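Local coordinates for protein VirX1 (Cyanophage Syn10, PDB 6QGM) that iodinates diverse substrates as a viral halogenase of the flavin-dependent tryptophan halogenase family, at residues B[64-68]-B[164-168]; B[274-278]-B[309-313]; B[334-338]-B[385-389]. All blocks are in the same frame, centred on the assembly; numbering follows the deposited sequence.

Contact 1: residues B[64-68]-B[164-168]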
# COMPACT_ATOMS: atom_id res chain seq x y z
N ASP B 64 -17.13 -10.49 35.72
CA ASP B 64 -17.17 -11.97 35.54
C ASP B 64 -18.05 -12.64 36.61
O ASP B 64 -18.87 -13.51 36.27
CB ASP B 64 -15.76 -12.54 35.55
CG ASP B 64 -14.93 -12.24 34.30
OD1 ASP B 64 -15.46 -11.60 33.35
OD2 ASP B 64 -13.75 -12.66 34.28
N GLU B 65 -17.90 -12.22 37.87
CA GLU B 65 -18.59 -12.78 39.06
C GLU B 65 -20.10 -12.77 38.83
O GLU B 65 -20.76 -13.71 39.27
CB GLU B 65 -18.29 -11.95 40.32
CG GLU B 65 -16.82 -11.88 40.72
CD GLU B 65 -16.42 -10.72 41.64
OE1 GLU B 65 -17.25 -9.80 41.91
OE2 GLU B 65 -15.27 -10.74 42.11
N ASP B 66 -20.62 -11.73 38.16
CA ASP B 66 -22.07 -11.42 38.09
C ASP B 66 -22.76 -12.18 36.95
O ASP B 66 -23.81 -12.80 37.21
CB ASP B 66 -22.29 -9.92 37.91
CG ASP B 66 -21.79 -9.08 39.08
OD1 ASP B 66 -21.53 -9.63 40.16
OD2 ASP B 66 -21.66 -7.86 38.90
N TRP B 67 -22.20 -12.11 35.74
CA TRP B 67 -22.87 -12.59 34.50
C TRP B 67 -22.51 -14.05 34.19
O TRP B 67 -23.37 -14.75 33.62
CB TRP B 67 -22.58 -11.64 33.32
CG TRP B 67 -21.18 -11.71 32.78
CD1 TRP B 67 -20.14 -10.89 33.09
CD2 TRP B 67 -20.69 -12.63 31.79
NE1 TRP B 67 -19.03 -11.25 32.38
CE2 TRP B 67 -19.33 -12.33 31.59
CE3 TRP B 67 -21.25 -13.71 31.10
CZ2 TRP B 67 -18.55 -13.03 30.67
CZ3 TRP B 67 -20.47 -14.42 30.22
CH2 TRP B 67 -19.14 -14.08 30.01
N MET B 68 -21.32 -14.52 34.55
CA MET B 68 -20.84 -15.86 34.13
C MET B 68 -21.78 -16.95 34.66
O MET B 68 -22.25 -17.79 33.91
CB MET B 68 -19.40 -16.12 34.55
CG MET B 68 -18.41 -15.36 33.72
SD MET B 68 -16.66 -15.71 33.99
CE MET B 68 -16.58 -17.40 33.37
N ALA B 164 -10.80 -15.07 27.39
CA ALA B 164 -12.17 -14.96 26.86
C ALA B 164 -13.04 -16.03 27.52
O ALA B 164 -12.64 -16.54 28.59
CB ALA B 164 -12.16 -15.08 25.36
N TYR B 165 -14.20 -16.37 26.93
CA TYR B 165 -15.32 -17.07 27.63
C TYR B 165 -16.01 -18.06 26.69
O TYR B 165 -16.07 -17.80 25.48
CB TYR B 165 -16.33 -16.05 28.15
CG TYR B 165 -15.71 -14.91 28.94
CD1 TYR B 165 -15.23 -13.77 28.32
CD2 TYR B 165 -15.60 -14.98 30.31
CE1 TYR B 165 -14.66 -12.73 29.03
CE2 TYR B 165 -15.02 -13.95 31.04
CZ TYR B 165 -14.57 -12.81 30.40
OH TYR B 165 -14.02 -11.80 31.13
N HIS B 166 -16.46 -19.19 27.24
CA HIS B 166 -17.52 -20.08 26.68
C HIS B 166 -18.84 -19.68 27.34
O HIS B 166 -18.85 -19.58 28.57
CB HIS B 166 -17.20 -21.56 26.94
CG HIS B 166 -15.87 -21.98 26.42
ND1 HIS B 166 -14.84 -22.38 27.25
CD2 HIS B 166 -15.40 -22.11 25.17
CE1 HIS B 166 -13.81 -22.74 26.53
NE2 HIS B 166 -14.13 -22.59 25.24
N ILE B 167 -19.89 -19.41 26.57
CA ILE B 167 -21.20 -18.91 27.09
C ILE B 167 -22.33 -19.69 26.43
O ILE B 167 -22.16 -20.15 25.28
CB ILE B 167 -21.33 -17.39 26.86
CG1 ILE B 167 -21.52 -17.05 25.39
CG2 ILE B 167 -20.13 -16.65 27.47
CD1 ILE B 167 -21.68 -15.58 25.11
N ASP B 168 -23.44 -19.84 27.14
CA ASP B 168 -24.78 -20.15 26.56
C ASP B 168 -25.33 -18.80 26.08
O ASP B 168 -25.65 -17.96 26.94
CB ASP B 168 -25.66 -20.84 27.60
CG ASP B 168 -27.11 -21.07 27.22
OD1 ASP B 168 -27.66 -20.27 26.44
OD2 ASP B 168 -27.70 -22.03 27.72
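A buried, mostly aromatic helix-to-strand contact joins the short helix 64-67 to strand 164-168, the central strand of a three-stranded antiparallel sheet in this flavin-dependent halogenase fold. Side chains alternate along a strand, so Tyr165 and Ile167 point toward the helix while the CA-to-CB bond of His166 points away, and its imidazole hydrogen-bonds Thr74 and Thr271. Tyr165 is the hub. Trp67 meets it in a T-shaped pair: the edge of the indole six-membered ring is directed at the face of the Tyr165 ring, with centroids 5.0 Å apart and planes at 64°. A flat indole suits this place because it also reaches along the strand, where Trp67 CZ3 lies 3.6 Å from Ile167 CG2, while Phe53 and Leu57 of helix 52-59 and Phe172 of helix 169-181 enclose it. Met68 supplies a flexible, polarisable side chain, and its sulfur makes a Met-aromatic contact at the edge of the Tyr165 ring, 4.9 Å from the centroid. The carboxylate of Asp64 is shared, its OD2 being hydrogen-bonded to Tyr75 OH; Asn54 also hydrogen-bonds the Tyr165 hydroxyl. Across the two segments, Tyr165 OH donates to Asp64 OD1 at 2.7 Å.

Contact 2: residues B[274-278]-B[309-313]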
# COMPACT_ATOMS: atom_id res chain seq x y z
N HIS B 274 -11.69 -30.20 16.20
CA HIS B 274 -11.25 -31.54 15.75
C HIS B 274 -11.56 -31.70 14.26
O HIS B 274 -12.75 -31.79 13.93
CB HIS B 274 -11.94 -32.62 16.58
CG HIS B 274 -11.40 -33.97 16.31
ND1 HIS B 274 -10.59 -34.60 17.20
CD2 HIS B 274 -11.51 -34.79 15.25
CE1 HIS B 274 -10.25 -35.78 16.73
NE2 HIS B 274 -10.79 -35.91 15.53
N ALA B 275 -10.55 -31.73 13.40
CA ALA B 275 -10.74 -31.90 11.94
C ALA B 275 -11.24 -33.32 11.66
O ALA B 275 -10.63 -34.28 12.20
CB ALA B 275 -9.47 -31.61 11.21
N MET B 276 -12.31 -33.43 10.88
CA MET B 276 -13.01 -34.69 10.51
C MET B 276 -12.79 -34.96 9.02
O MET B 276 -11.93 -34.28 8.43
CB MET B 276 -14.50 -34.58 10.82
CG MET B 276 -14.78 -34.17 12.24
SD MET B 276 -14.92 -35.58 13.31
CE MET B 276 -16.59 -36.12 12.91
N LYS B 277 -13.54 -35.90 8.43
CA LYS B 277 -13.33 -36.32 7.01
C LYS B 277 -13.80 -35.22 6.05
O LYS B 277 -13.15 -35.06 5.00
CB LYS B 277 -14.02 -37.66 6.72
CG LYS B 277 -13.36 -38.86 7.39
CD LYS B 277 -14.17 -40.13 7.37
CE LYS B 277 -13.30 -41.36 7.45
NZ LYS B 277 -14.10 -42.60 7.60
N ASN B 278 -14.85 -34.47 6.41
CA ASN B 278 -15.54 -33.49 5.53
C ASN B 278 -15.76 -32.16 6.25
O ASN B 278 -16.65 -31.41 5.80
CB ASN B 278 -16.88 -34.03 5.01
CG ASN B 278 -16.74 -35.41 4.42
OD1 ASN B 278 -16.26 -35.58 3.31
ND2 ASN B 278 -17.13 -36.41 5.19
N GLU B 309 -20.78 -40.20 11.03
CA GLU B 309 -19.42 -39.66 11.35
C GLU B 309 -19.43 -39.02 12.75
O GLU B 309 -18.59 -39.43 13.58
CB GLU B 309 -19.04 -38.57 10.35
CG GLU B 309 -18.01 -38.97 9.33
CD GLU B 309 -17.49 -37.76 8.57
OE1 GLU B 309 -16.57 -37.08 9.12
OE2 GLU B 309 -18.06 -37.46 7.46
N PHE B 310 -20.33 -38.06 12.98
CA PHE B 310 -20.38 -37.18 14.18
C PHE B 310 -20.63 -38.02 15.44
O PHE B 310 -19.90 -37.86 16.43
CB PHE B 310 -21.42 -36.08 13.99
CG PHE B 310 -21.45 -35.04 15.10
CD1 PHE B 310 -20.28 -34.53 15.63
CD2 PHE B 310 -22.66 -34.56 15.57
CE1 PHE B 310 -20.33 -33.57 16.64
CE2 PHE B 310 -22.70 -33.60 16.57
CZ PHE B 310 -21.54 -33.10 17.10
N ARG B 311 -21.64 -38.90 15.38
CA ARG B 311 -22.02 -39.83 16.48
C ARG B 311 -20.84 -40.76 16.78
O ARG B 311 -20.52 -40.91 17.97
CB ARG B 311 -23.27 -40.63 16.12
CG ARG B 311 -24.53 -39.79 16.10
CD ARG B 311 -25.78 -40.58 15.82
NE ARG B 311 -26.91 -39.67 15.66
CZ ARG B 311 -27.59 -39.13 16.66
NH1 ARG B 311 -27.28 -39.39 17.92
NH2 ARG B 311 -28.60 -38.31 16.39
N GLU B 312 -20.21 -41.35 15.75
CA GLU B 312 -19.03 -42.24 15.88
C GLU B 312 -17.94 -41.47 16.63
O GLU B 312 -17.40 -42.01 17.61
CB GLU B 312 -18.54 -42.74 14.51
CG GLU B 312 -19.29 -43.97 13.99
CD GLU B 312 -18.81 -44.56 12.66
OE1 GLU B 312 -18.37 -43.78 11.77
OE2 GLU B 312 -18.87 -45.80 12.52
N HIS B 313 -17.67 -40.24 16.21
CA HIS B 313 -16.63 -39.35 16.79
C HIS B 313 -16.92 -39.08 18.26
O HIS B 313 -15.95 -38.97 19.02
CB HIS B 313 -16.52 -38.04 16.01
CG HIS B 313 -15.67 -37.03 16.70
ND1 HIS B 313 -14.29 -37.11 16.71
CD2 HIS B 313 -15.99 -35.93 17.41
CE1 HIS B 313 -13.81 -36.11 17.42
NE2 HIS B 313 -14.83 -35.37 17.85
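Glu309, on helix 303-314, turns its carboxylate to the turn that follows strand 270-275 and leads into strand 279-285. Its two oxygens take different donors: Glu309 OE1 accepts a weak hydrogen bond from the backbone N of Lys277 at 3.3 Å, and Glu309 OE2 a weak one from ND2 of Asn278 at 2.7 Å. Tyr294 OH adds a further weak bond to OE1 and also pairs with the backbone N of Asn278. Two of the turn's carbonyls are met from elsewhere, Met276 O by Trp418 and Lys277 O by Thr415. One helical turn on from Glu309, His313 points the edge of its ring at the face of His274, centroids 4.3 Å apart and planes at 52°. Met276 fills the space between the polar and aromatic ends: its sulfur sits over the face of His313, 4.0 Å from the centroid, and Met276 CE lies 3.6 Å from His313 CB. A glutamate, long enough to span the gap and able to accept twice, thus meets two turn donors through two individually weak bonds, with sulfur and ring contacts adding to the attachment.

Contact 3: residues B[334-338]-B[385-389]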
# COMPACT_ATOMS: atom_id res chain seq x y z
N THR B 334 -24.08 -7.95 0.87
CA THR B 334 -23.21 -7.00 0.13
C THR B 334 -23.11 -5.68 0.91
O THR B 334 -22.21 -4.90 0.62
CB THR B 334 -23.70 -6.85 -1.32
OG1 THR B 334 -25.05 -6.38 -1.32
CG2 THR B 334 -23.68 -8.16 -2.07
N ARG B 335 -24.04 -5.45 1.84
CA ARG B 335 -24.06 -4.29 2.75
C ARG B 335 -24.79 -4.66 4.03
O ARG B 335 -25.76 -5.44 3.96
CB ARG B 335 -24.79 -3.11 2.11
CG ARG B 335 -23.99 -2.39 1.04
CD ARG B 335 -24.76 -1.21 0.48
NE ARG B 335 -26.03 -1.65 -0.08
CZ ARG B 335 -27.00 -0.84 -0.48
NH1 ARG B 335 -26.85 0.47 -0.43
NH2 ARG B 335 -28.12 -1.35 -0.96
N ALA B 336 -24.35 -4.09 5.16
CA ALA B 336 -24.94 -4.30 6.50
C ALA B 336 -26.02 -3.23 6.76
O ALA B 336 -27.09 -3.59 7.32
CB ALA B 336 -23.84 -4.22 7.52
N TRP B 337 -25.73 -1.98 6.39
CA TRP B 337 -26.64 -0.82 6.55
C TRP B 337 -27.23 -0.46 5.19
O TRP B 337 -26.49 0.04 4.34
CB TRP B 337 -25.87 0.35 7.16
CG TRP B 337 -26.75 1.36 7.84
CD1 TRP B 337 -28.03 1.70 7.52
CD2 TRP B 337 -26.37 2.19 8.95
NE1 TRP B 337 -28.48 2.68 8.36
CE2 TRP B 337 -27.49 3.00 9.25
CE3 TRP B 337 -25.21 2.31 9.72
CZ2 TRP B 337 -27.47 3.92 10.30
CZ3 TRP B 337 -25.21 3.22 10.75
CH2 TRP B 337 -26.31 4.03 11.03
N VAL B 338 -28.52 -0.75 5.00
CA VAL B 338 -29.27 -0.47 3.74
C VAL B 338 -30.50 0.34 4.12
O VAL B 338 -31.28 -0.13 4.98
CB VAL B 338 -29.66 -1.78 3.04
CG1 VAL B 338 -30.56 -1.53 1.84
CG2 VAL B 338 -28.45 -2.59 2.65
N ARG B 385 -22.41 5.87 7.04
CA ARG B 385 -23.08 4.55 6.83
C ARG B 385 -22.29 3.72 5.80
O ARG B 385 -22.13 2.50 6.01
CB ARG B 385 -24.53 4.77 6.40
CG ARG B 385 -25.39 5.44 7.47
CD ARG B 385 -26.87 5.40 7.16
NE ARG B 385 -27.24 6.29 6.08
CZ ARG B 385 -27.47 7.58 6.19
NH1 ARG B 385 -27.35 8.20 7.35
NH2 ARG B 385 -27.80 8.27 5.11
N ASP B 386 -21.80 4.36 4.73
CA ASP B 386 -20.89 3.75 3.72
C ASP B 386 -19.60 3.31 4.42
O ASP B 386 -19.14 2.19 4.13
CB ASP B 386 -20.68 4.70 2.53
CG ASP B 386 -21.93 4.85 1.66
OD1 ASP B 386 -22.87 4.07 1.86
OD2 ASP B 386 -21.97 5.75 0.78
N GLY B 387 -19.08 4.14 5.33
CA GLY B 387 -17.90 3.82 6.17
C GLY B 387 -18.14 2.62 7.05
O GLY B 387 -17.23 1.78 7.16
N PHE B 388 -19.32 2.53 7.67
CA PHE B 388 -19.79 1.39 8.52
C PHE B 388 -19.77 0.10 7.69
O PHE B 388 -19.27 -0.94 8.15
CB PHE B 388 -21.20 1.68 9.04
CG PHE B 388 -21.80 0.61 9.89
CD1 PHE B 388 -22.42 -0.50 9.33
CD2 PHE B 388 -21.79 0.72 11.25
CE1 PHE B 388 -22.99 -1.48 10.13
CE2 PHE B 388 -22.37 -0.25 12.06
CZ PHE B 388 -22.94 -1.36 11.50
N ASN B 389 -20.34 0.16 6.48
CA ASN B 389 -20.42 -0.98 5.52
C ASN B 389 -18.99 -1.39 5.17
O ASN B 389 -18.68 -2.58 5.26
CB ASN B 389 -21.29 -0.64 4.31
CG ASN B 389 -22.78 -0.56 4.63
OD1 ASN B 389 -23.24 -1.10 5.63
ND2 ASN B 389 -23.55 0.09 3.77
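Thr334 and Arg335 lead from strand 331-333 toward strand 337-338, an outermost strand, within this chain, of the mixed Rossmann-type sheet, where the chain meets helix 382-408. Arg335 lays its aliphatic CG 3.7 Å from ND2 of Asn389, while its guanidinium forms a salt bridge with Glu239. Ala336, small enough for close approach, gives a weak hydrogen bond from its N to Asn389 OD1 (3.2 Å) and rests its CB against the edge of the Phe388 ring. Trp337 then pairs with Asn389 twice: Trp337 N donates to Asn389 OD1 at 2.7 Å, and Trp337 O accepts from Asn389 ND2 at 3.0 Å. Its indole turns an edge to the face of Phe388, planes at 87°, and receives the CD of Arg385 over its five-membered ring in a CH-pi contact. The charged end of Arg385 continues to Gln423 of the second subunit. Because an amide both donates and accepts, Asn389 can answer the backbone NH and CO of Trp337 much as a neighbouring strand would, so these bonds tie strand to helix through a neutral amide.

Overall arrangement
Along the chain the contacts follow in series, 64-68 with 164-168, then 274-278 with 309-313, then 334-338 with 385-389, all within the tryptophan halogenase region. None touches another. The centres of contact 1 and contact 2 lie about 29 Å apart. Those of contact 1 and contact 3 are about 31 Å apart, and those of contact 2 and contact 3 about 38 Å. Each joins a helix to a different sheet: the three-stranded antiparallel sheet in contact 1, the seven-stranded mixed sheet in contact 2, and the eight-stranded mixed sheet in contact 3. His166 of contact 1 hydrogen-bonds Thr271 on strand 270-275, which leads into contact 2, whereas contact 3 lies beside the second subunit. Helix-to-sheet attachment is thus spread across the fold.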